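Local coordinates for protein alcohol dehydrogenase, zinc-containing (Streptococcus pneumoniae serotype 2, PDB 5YLN) that probably acts as a zinc-dependent alcohol dehydrogenase, interconverting alcohols and carbonyl compounds with NAD+ as the cosubstrate, at residues N79-A93 / L128-T140. Residues are numbered along the deposited sequence; the frame is centred on the assembly and turned at random.
Sequences NFKKGDKVLISCVCA and LRVPHADNTLYHT
F80 is the main bump: its ring is wedged between L137 CB, over one face, and the H139 imidazole, displaced to the other side, with F80 CE2 lying over the centre of the imidazole. The two rings form an offset stack, with centroids 4.2 Å apart and planes 22° off parallel. On the opposite face, L137 CB makes a CH-pi contact, 3.8 Å from the F80 centroid. H139 is held in this pose through its rim, where NE2 donates to N79 O (2.9 Å) close to the ring plane, which fixes how the imidazole is turned. D134 OD1, which also lies at the edge of the F80 ring, receives N79 N on its syn side. With CG beside its backbone N (chi1 -58°), L137 turns its fork toward the other strand, CD2 fitting against I88 CG1 at 3.6 Å and CD1 resting more loosely on V86 CG2.

The backbones beneath are neighbouring antiparallel strands, 85-88 and 137-139, of the GroES-like domain. L87 and Y138 are their hydrogen-bonded pair, exchanging L87 N to Y138 O and Y138 N to L87 O, and S89 N to T136 O continues the pairing. On the L87 and Y138 face, T140 CG2 fits against L87 CB, while helix 302-310 touches both L87 and Y138.

On the L137 face of the sheet, I88 CG2 meets L137 CD2 (3.9 Å) and L128 CD2, with V130 CG2 touching it from between them. Further along, A93 O fits between the CB atoms of H132 and N135, each 3.1 Å from it. This end abuts the four-cysteine zinc site: A93 lies near C100, and H132, bonded through NE2 to D110 O, touches C94.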
ATOM      1  N   ASN A  79      23.354 -15.958 -24.602  1.00 37.98           N
ATOM      2  CA  ASN A  79      22.078 -16.146 -25.267  1.00 33.41           C
ATOM      3  C   ASN A  79      21.821 -15.114 -26.362  1.00 38.49           C
ATOM      4  O   ASN A  79      20.723 -15.092 -26.933  1.00 38.21           O
ATOM      5  CB  ASN A  79      20.947 -16.125 -24.238  1.00 35.68           C
ATOM      6  CG  ASN A  79      21.050 -17.276 -23.221  1.00 43.76           C
ATOM      7  OD1 ASN A  79      21.476 -18.385 -23.556  1.00 45.20           O
ATOM      8  ND2 ASN A  79      20.688 -16.997 -21.975  1.00 37.91           N
ATOM      9  N   PHE A  80      22.795 -14.257 -26.668  1.00 42.49           N
ATOM     10  CA  PHE A  80      22.662 -13.308 -27.771  1.00 38.65           C
ATOM     11  C   PHE A  80      23.962 -13.279 -28.555  1.00 36.27           C
ATOM     12  O   PHE A  80      25.038 -13.540 -28.011  1.00 41.74           O
ATOM     13  CB  PHE A  80      22.301 -11.897 -27.272  1.00 39.86           C
ATOM     14  CG  PHE A  80      20.958 -11.814 -26.562  1.00 40.35           C
ATOM     15  CD1 PHE A  80      20.865 -11.999 -25.185  1.00 32.75           C
ATOM     16  CD2 PHE A  80      19.792 -11.543 -27.276  1.00 35.35           C
ATOM     17  CE1 PHE A  80      19.629 -11.937 -24.535  1.00 38.76           C
ATOM     18  CE2 PHE A  80      18.556 -11.476 -26.634  1.00 40.24           C
ATOM     19  CZ  PHE A  80      18.474 -11.685 -25.253  1.00 42.50           C
ATOM     20  N   LYS A  81      23.857 -12.984 -29.847  1.00 37.96           N
ATOM     21  CA  LYS A  81      25.026 -12.888 -30.717  1.00 42.40           C
ATOM     22  C   LYS A  81      24.807 -11.766 -31.721  1.00 42.36           C
ATOM     23  O   LYS A  81      23.720 -11.201 -31.819  1.00 35.38           O
ATOM     24  CB  LYS A  81      25.294 -14.194 -31.480  1.00 39.87           C
ATOM     25  CG  LYS A  81      24.196 -14.538 -32.509  1.00 48.40           C
ATOM     26  CD  LYS A  81      24.328 -15.977 -33.046  1.00 54.79           C
ATOM     27  CE  LYS A  81      23.270 -16.322 -34.096  1.00 49.70           C
ATOM     28  NZ  LYS A  81      21.886 -16.304 -33.546  1.00 44.45           N
ATOM     29  N   LYS A  82      25.849 -11.500 -32.509  1.00 47.64           N
ATOM     30  CA  LYS A  82      25.800 -10.469 -33.534  1.00 39.81           C
ATOM     31  C   LYS A  82      24.721 -10.773 -34.565  1.00 44.65           C
ATOM     32  O   LYS A  82      24.712 -11.842 -35.179  1.00 42.73           O
ATOM     33  CB  LYS A  82      27.161 -10.352 -34.227  1.00 36.54           C
ATOM     34  CG  LYS A  82      27.182  -9.265 -35.313  1.00 43.36           C
ATOM     35  CD  LYS A  82      28.568  -9.035 -35.911  1.00 48.89           C
ATOM     36  CE  LYS A  82      28.556  -7.896 -36.947  1.00 62.78           C
ATOM     37  NZ  LYS A  82      28.413  -6.542 -36.335  1.00 66.33           N
ATOM     38  N   GLY A  83      23.838  -9.806 -34.790  1.00 43.09           N
ATOM     39  CA  GLY A  83      22.788  -9.929 -35.768  1.00 33.63           C
ATOM     40  C   GLY A  83      21.425 -10.157 -35.168  1.00 30.65           C
ATOM     41  O   GLY A  83      20.420  -9.963 -35.853  1.00 45.59           O
ATOM     42  N   ASP A  84      21.372 -10.534 -33.899  1.00 39.57           N
ATOM     43  CA  ASP A  84      20.101 -10.728 -33.215  1.00 43.55           C
ATOM     44  C   ASP A  84      19.308  -9.432 -33.154  1.00 39.83           C
ATOM     45  O   ASP A  84      19.800  -8.410 -32.668  1.00 45.35           O
ATOM     46  CB  ASP A  84      20.359 -11.261 -31.811  1.00 42.99           C
ATOM     47  CG  ASP A  84      20.878 -12.692 -31.815  1.00 46.15           C
ATOM     48  OD1 ASP A  84      20.925 -13.306 -32.903  1.00 43.04           O
ATOM     49  OD2 ASP A  84      21.244 -13.199 -30.738  1.00 44.19           O
ATOM     50  N   LYS A  85      18.076  -9.476 -33.662  1.00 32.21           N
ATOM     51  CA  LYS A  85      17.128  -8.376 -33.512  1.00 35.93           C
ATOM     52  C   LYS A  85      16.488  -8.483 -32.132  1.00 42.75           C
ATOM     53  O   LYS A  85      15.878  -9.511 -31.812  1.00 47.55           O
ATOM     54  CB  LYS A  85      16.067  -8.421 -34.608  1.00 42.15           C
ATOM     55  CG  LYS A  85      14.935  -7.447 -34.378  1.00 47.28           C
ATOM     56  CD  LYS A  85      14.099  -7.208 -35.625  1.00 48.98           C
ATOM     57  CE  LYS A  85      12.785  -6.520 -35.240  1.00 55.44           C
ATOM     58  NZ  LYS A  85      12.208  -5.678 -36.326  1.00 60.67           N
ATOM     59  N   VAL A  86      16.649  -7.454 -31.299  1.00 36.11           N
ATOM     60  CA  VAL A  86      16.242  -7.576 -29.900  1.00 45.29           C
ATOM     61  C   VAL A  86      15.626  -6.289 -29.355  1.00 44.28           C
ATOM     62  O   VAL A  86      15.862  -5.185 -29.858  1.00 44.53           O
ATOM     63  CB  VAL A  86      17.421  -8.035 -29.003  1.00 54.37           C
ATOM     64  CG1 VAL A  86      17.848  -9.478 -29.360  1.00 76.90           C
ATOM     65  CG2 VAL A  86      18.580  -7.070 -29.097  1.00 56.11           C
ATOM     66  N   LEU A  87      14.784  -6.463 -28.342  1.00 34.83           N
ATOM     67  CA  LEU A  87      14.249  -5.379 -27.536  1.00 32.82           C
ATOM     68  C   LEU A  87      15.152  -5.116 -26.338  1.00 32.78           C
ATOM     69  O   LEU A  87      15.687  -6.047 -25.728  1.00 41.99           O
ATOM     70  CB  LEU A  87      12.837  -5.719 -27.056  1.00 40.09           C
ATOM     71  CG  LEU A  87      12.307  -4.944 -25.843  1.00 42.47           C
ATOM     72  CD1 LEU A  87      11.635  -3.626 -26.224  1.00 42.78           C
ATOM     73  CD2 LEU A  87      11.393  -5.821 -24.985  1.00 40.32           C
ATOM     74  N   ILE A  88      15.312  -3.839 -25.995  1.00 40.72           N
ATOM     75  CA  ILE A  88      16.112  -3.426 -24.849  1.00 33.60           C
ATOM     76  C   ILE A  88      15.167  -2.845 -23.808  1.00 32.76           C
ATOM     77  O   ILE A  88      14.471  -1.851 -24.068  1.00 33.98           O
ATOM     78  CB  ILE A  88      17.200  -2.410 -25.223  1.00 40.51           C
ATOM     79  CG1 ILE A  88      17.905  -2.813 -26.527  1.00 44.66           C
ATOM     80  CG2 ILE A  88      18.210  -2.290 -24.087  1.00 27.84           C
ATOM     81  CD1 ILE A  88      17.887  -1.737 -27.571  1.00 32.93           C
ATOM     82  N   SER A  89      15.155  -3.464 -22.629  1.00 28.58           N
ATOM     83  CA  SER A  89      14.385  -2.952 -21.505  1.00 35.40           C
ATOM     84  C   SER A  89      15.003  -1.666 -20.962  1.00 33.18           C
ATOM     85  O   SER A  89      16.215  -1.452 -21.039  1.00 36.48           O
ATOM     86  CB  SER A  89      14.313  -4.020 -20.398  1.00 33.41           C
ATOM     87  OG  SER A  89      13.874  -3.464 -19.183  1.00 37.62           O
ATOM     88  N   CYS A  90      14.157  -0.801 -20.401  1.00 31.81           N
ATOM     89  CA  CYS A  90      14.672   0.420 -19.788  1.00 29.43           C
ATOM     90  C   CYS A  90      15.460   0.148 -18.514  1.00 33.03           C
ATOM     91  O   CYS A  90      16.170   1.042 -18.038  1.00 35.18           O
ATOM     92  CB  CYS A  90      13.526   1.402 -19.503  1.00 33.88           C
ATOM     93  SG  CYS A  90      12.275   0.810 -18.317  1.00 33.62           S
ATOM     94  N   VAL A  91      15.387  -1.068 -17.976  1.00 33.76           N
ATOM     95  CA  VAL A  91      15.997  -1.431 -16.704  1.00 32.84           C
ATOM     96  C   VAL A  91      17.053  -2.502 -16.942  1.00 36.72           C
ATOM     97  O   VAL A  91      16.780  -3.500 -17.615  1.00 31.54           O
ATOM     98  CB  VAL A  91      14.925  -1.937 -15.716  1.00 42.76           C
ATOM     99  CG1 VAL A  91      15.570  -2.714 -14.580  1.00 42.35           C
ATOM    100  CG2 VAL A  91      14.092  -0.760 -15.185  1.00 48.79           C
ATOM    101  N   CYS A  92      18.253  -2.302 -16.384  1.00 39.79           N
ATOM    102  CA  CYS A  92      19.307  -3.310 -16.430  1.00 35.77           C
ATOM    103  C   CYS A  92      19.249  -4.190 -15.189  1.00 36.65           C
ATOM    104  O   CYS A  92      19.070  -3.688 -14.075  1.00 34.33           O
ATOM    105  CB  CYS A  92      20.687  -2.659 -16.504  1.00 34.90           C
ATOM    106  SG  CYS A  92      20.874  -1.449 -17.819  1.00 38.09           S
ATOM    107  N   ALA A  93      19.474  -5.491 -15.381  1.00 36.08           N
ATOM    108  CA  ALA A  93      19.384  -6.483 -14.313  1.00 37.53           C
ATOM    109  C   ALA A  93      20.607  -7.394 -14.364  1.00 37.39           C
ATOM    110  O   ALA A  93      20.858  -8.034 -15.384  1.00 44.26           O
ATOM    111  CB  ALA A  93      18.092  -7.303 -14.446  1.00 29.13           C
ATOM    112  N   LEU A 128      24.487   1.641 -28.556  1.00 32.16           N
ATOM    113  CA  LEU A 128      24.223   1.618 -27.127  1.00 30.73           C
ATOM    114  C   LEU A 128      25.054   0.519 -26.480  1.00 42.51           C
ATOM    115  O   LEU A 128      25.017  -0.629 -26.926  1.00 30.46           O
ATOM    116  CB  LEU A 128      22.729   1.385 -26.873  1.00 30.09           C
ATOM    117  CG  LEU A 128      22.291   1.059 -25.442  1.00 34.44           C
ATOM    118  CD1 LEU A 128      22.396   2.307 -24.570  1.00 32.63           C
ATOM    119  CD2 LEU A 128      20.874   0.501 -25.447  1.00 28.94           C
ATOM    120  N   ARG A 129      25.788   0.857 -25.425  1.00 38.97           N
ATOM    121  CA  ARG A 129      26.351  -0.171 -24.567  1.00 38.20           C
ATOM    122  C   ARG A 129      25.257  -0.672 -23.632  1.00 38.63           C
ATOM    123  O   ARG A 129      24.615   0.120 -22.931  1.00 31.17           O
ATOM    124  CB  ARG A 129      27.540   0.350 -23.762  1.00 32.37           C
ATOM    125  CG  ARG A 129      27.840  -0.563 -22.582  1.00 38.49           C
ATOM    126  CD  ARG A 129      29.070  -0.173 -21.804  1.00 40.35           C
ATOM    127  NE  ARG A 129      29.258  -1.135 -20.718  1.00 38.95           N
ATOM    128  CZ  ARG A 129      28.951  -0.902 -19.446  1.00 42.11           C
ATOM    129  NH1 ARG A 129      28.462   0.285 -19.085  1.00 30.42           N
ATOM    130  NH2 ARG A 129      29.124  -1.856 -18.535  1.00 36.67           N
ATOM    131  N   VAL A 130      25.034  -1.980 -23.628  1.00 29.41           N
ATOM    132  CA  VAL A 130      23.998  -2.591 -22.804  1.00 32.77           C
ATOM    133  C   VAL A 130      24.677  -3.437 -21.728  1.00 31.09           C
ATOM    134  O   VAL A 130      25.207  -4.513 -22.036  1.00 37.92           O
ATOM    135  CB  VAL A 130      23.052  -3.442 -23.651  1.00 36.21           C
ATOM    136  CG1 VAL A 130      21.994  -4.080 -22.772  1.00 29.05           C
ATOM    137  CG2 VAL A 130      22.459  -2.598 -24.743  1.00 33.65           C
ATOM    138  N   PRO A 131      24.675  -3.016 -20.459  1.00 37.47           N
ATOM    139  CA  PRO A 131      25.179  -3.897 -19.391  1.00 34.64           C
ATOM    140  C   PRO A 131      24.245  -5.083 -19.187  1.00 34.07           C
ATOM    141  O   PRO A 131      23.047  -4.995 -19.452  1.00 34.89           O
ATOM    142  CB  PRO A 131      25.197  -2.998 -18.148  1.00 33.36           C
ATOM    143  CG  PRO A 131      24.868  -1.590 -18.639  1.00 36.79           C
ATOM    144  CD  PRO A 131      24.099  -1.773 -19.922  1.00 32.34           C
ATOM    145  N   HIS A 132      24.822  -6.204 -18.739  1.00 37.58           N
ATOM    146  CA  HIS A 132      24.073  -7.429 -18.425  1.00 32.82           C
ATOM    147  C   HIS A 132      23.132  -7.826 -19.553  1.00 35.20           C
ATOM    148  O   HIS A 132      21.923  -7.988 -19.358  1.00 34.07           O
ATOM    149  CB  HIS A 132      23.299  -7.268 -17.125  1.00 30.82           C
ATOM    150  CG  HIS A 132      24.162  -6.902 -15.962  1.00 35.26           C
ATOM    151  ND1 HIS A 132      25.223  -7.679 -15.552  1.00 43.23           N
ATOM    152  CD2 HIS A 132      24.134  -5.829 -15.134  1.00 40.00           C
ATOM    153  CE1 HIS A 132      25.813  -7.101 -14.519  1.00 40.09           C
ATOM    154  NE2 HIS A 132      25.167  -5.981 -14.242  1.00 38.58           N
ATOM    155  N   ALA A 133      23.705  -7.988 -20.749  1.00 37.19           N
ATOM    156  CA  ALA A 133      22.898  -8.167 -21.955  1.00 36.37           C
ATOM    157  C   ALA A 133      21.988  -9.382 -21.853  1.00 42.71           C
ATOM    158  O   ALA A 133      20.850  -9.351 -22.334  1.00 41.80           O
ATOM    159  CB  ALA A 133      23.802  -8.287 -23.181  1.00 30.37           C
ATOM    160  N   ASP A 134      22.472 -10.473 -21.246  1.00 45.66           N
ATOM    161  CA  ASP A 134      21.653 -11.678 -21.149  1.00 36.99           C
ATOM    162  C   ASP A 134      20.366 -11.426 -20.371  1.00 39.81           C
ATOM    163  O   ASP A 134      19.356 -12.103 -20.608  1.00 39.03           O
ATOM    164  CB  ASP A 134      22.455 -12.811 -20.508  1.00 41.99           C
ATOM    165  CG  ASP A 134      23.242 -13.617 -21.523  1.00 44.98           C
ATOM    166  OD1 ASP A 134      22.777 -13.726 -22.666  1.00 46.22           O
ATOM    167  OD2 ASP A 134      24.324 -14.144 -21.184  1.00 50.73           O
ATOM    168  N   ASN A 135      20.370 -10.461 -19.446  1.00 32.42           N
ATOM    169  CA  ASN A 135      19.187 -10.181 -18.644  1.00 36.54           C
ATOM    170  C   ASN A 135      18.502  -8.868 -18.998  1.00 38.34           C
ATOM    171  O   ASN A 135      17.468  -8.544 -18.409  1.00 38.43           O
ATOM    172  CB  ASN A 135      19.543 -10.194 -17.153  1.00 36.80           C
ATOM    173  CG  ASN A 135      20.190 -11.486 -16.727  1.00 44.35           C
ATOM    174  OD1 ASN A 135      19.523 -12.510 -16.604  1.00 61.40           O
ATOM    175  ND2 ASN A 135      21.487 -11.454 -16.502  1.00 49.18           N
ATOM    176  N   THR A 136      19.037  -8.110 -19.950  1.00 40.83           N
ATOM    177  CA  THR A 136      18.461  -6.828 -20.330  1.00 39.44           C
ATOM    178  C   THR A 136      17.852  -6.842 -21.722  1.00 37.19           C
ATOM    179  O   THR A 136      16.972  -6.023 -22.006  1.00 36.34           O
ATOM    180  CB  THR A 136      19.544  -5.736 -20.219  1.00 36.94           C
ATOM    181  OG1 THR A 136      20.066  -5.764 -18.881  1.00 34.36           O
ATOM    182  CG2 THR A 136      19.012  -4.307 -20.527  1.00 31.57           C
ATOM    183  N   LEU A 137      18.254  -7.780 -22.576  1.00 36.81           N
ATOM    184  CA  LEU A 137      17.761  -7.887 -23.945  1.00 34.74           C
ATOM    185  C   LEU A 137      16.717  -8.996 -24.056  1.00 35.15           C
ATOM    186  O   LEU A 137      16.756  -9.979 -23.318  1.00 30.31           O
ATOM    187  CB  LEU A 137      18.917  -8.176 -24.906  1.00 29.76           C
ATOM    188  CG  LEU A 137      20.063  -7.170 -24.948  1.00 39.74           C
ATOM    189  CD1 LEU A 137      21.113  -7.602 -25.978  1.00 38.13           C
ATOM    190  CD2 LEU A 137      19.513  -5.800 -25.300  1.00 35.24           C
ATOM    191  N   TYR A 138      15.794  -8.830 -24.999  1.00 32.78           N
ATOM    192  CA  TYR A 138      14.801  -9.848 -25.324  1.00 32.19           C
ATOM    193  C   TYR A 138      14.760 -10.065 -26.826  1.00 41.54           C
ATOM    194  O   TYR A 138      14.714  -9.099 -27.596  1.00 39.44           O
ATOM    195  CB  TYR A 138      13.415  -9.459 -24.816  1.00 41.49           C
ATOM    196  CG  TYR A 138      13.333  -9.456 -23.317  1.00 47.27           C
ATOM    197  CD1 TYR A 138      13.014 -10.618 -22.619  1.00 38.75           C
ATOM    198  CD2 TYR A 138      13.601  -8.302 -22.593  1.00 47.90           C
ATOM    199  CE1 TYR A 138      12.946 -10.623 -21.250  1.00 45.75           C
ATOM    200  CE2 TYR A 138      13.535  -8.296 -21.224  1.00 47.86           C
ATOM    201  CZ  TYR A 138      13.209  -9.461 -20.554  1.00 47.82           C
ATOM    202  OH  TYR A 138      13.143  -9.474 -19.184  1.00 53.50           O
ATOM    203  N   HIS A 139      14.759 -11.330 -27.239  1.00 42.22           N
ATOM    204  CA  HIS A 139      14.609 -11.645 -28.647  1.00 37.48           C
ATOM    205  C   HIS A 139      13.237 -11.199 -29.137  1.00 32.53           C
ATOM    206  O   HIS A 139      12.233 -11.406 -28.458  1.00 33.57           O
ATOM    207  CB  HIS A 139      14.797 -13.149 -28.867  1.00 40.67           C
ATOM    208  CG  HIS A 139      16.214 -13.607 -28.710  1.00 35.38           C
ATOM    209  ND1 HIS A 139      17.193 -13.322 -29.642  1.00 36.93           N
ATOM    210  CD2 HIS A 139      16.817 -14.323 -27.733  1.00 35.10           C
ATOM    211  CE1 HIS A 139      18.336 -13.849 -29.245  1.00 38.04           C
ATOM    212  NE2 HIS A 139      18.135 -14.460 -28.090  1.00 42.13           N
ATOM    213  N   THR A 140      13.192 -10.561 -30.316  1.00 34.66           N
ATOM    214  CA  THR A 140      11.849 -10.065 -30.605  1.00 42.66           C
ATOM    215  C   THR A 140      11.062 -11.059 -31.466  1.00 57.08           C
ATOM    216  O   THR A 140      11.611 -11.639 -32.413  1.00 52.07           O
ATOM    217  CB  THR A 140      11.904  -8.723 -31.324  1.00 38.67           C
ATOM    218  OG1 THR A 140      12.719  -8.834 -32.501  1.00 44.55           O
ATOM    219  CG2 THR A 140      12.479  -7.646 -30.406  1.00 37.74           C
TER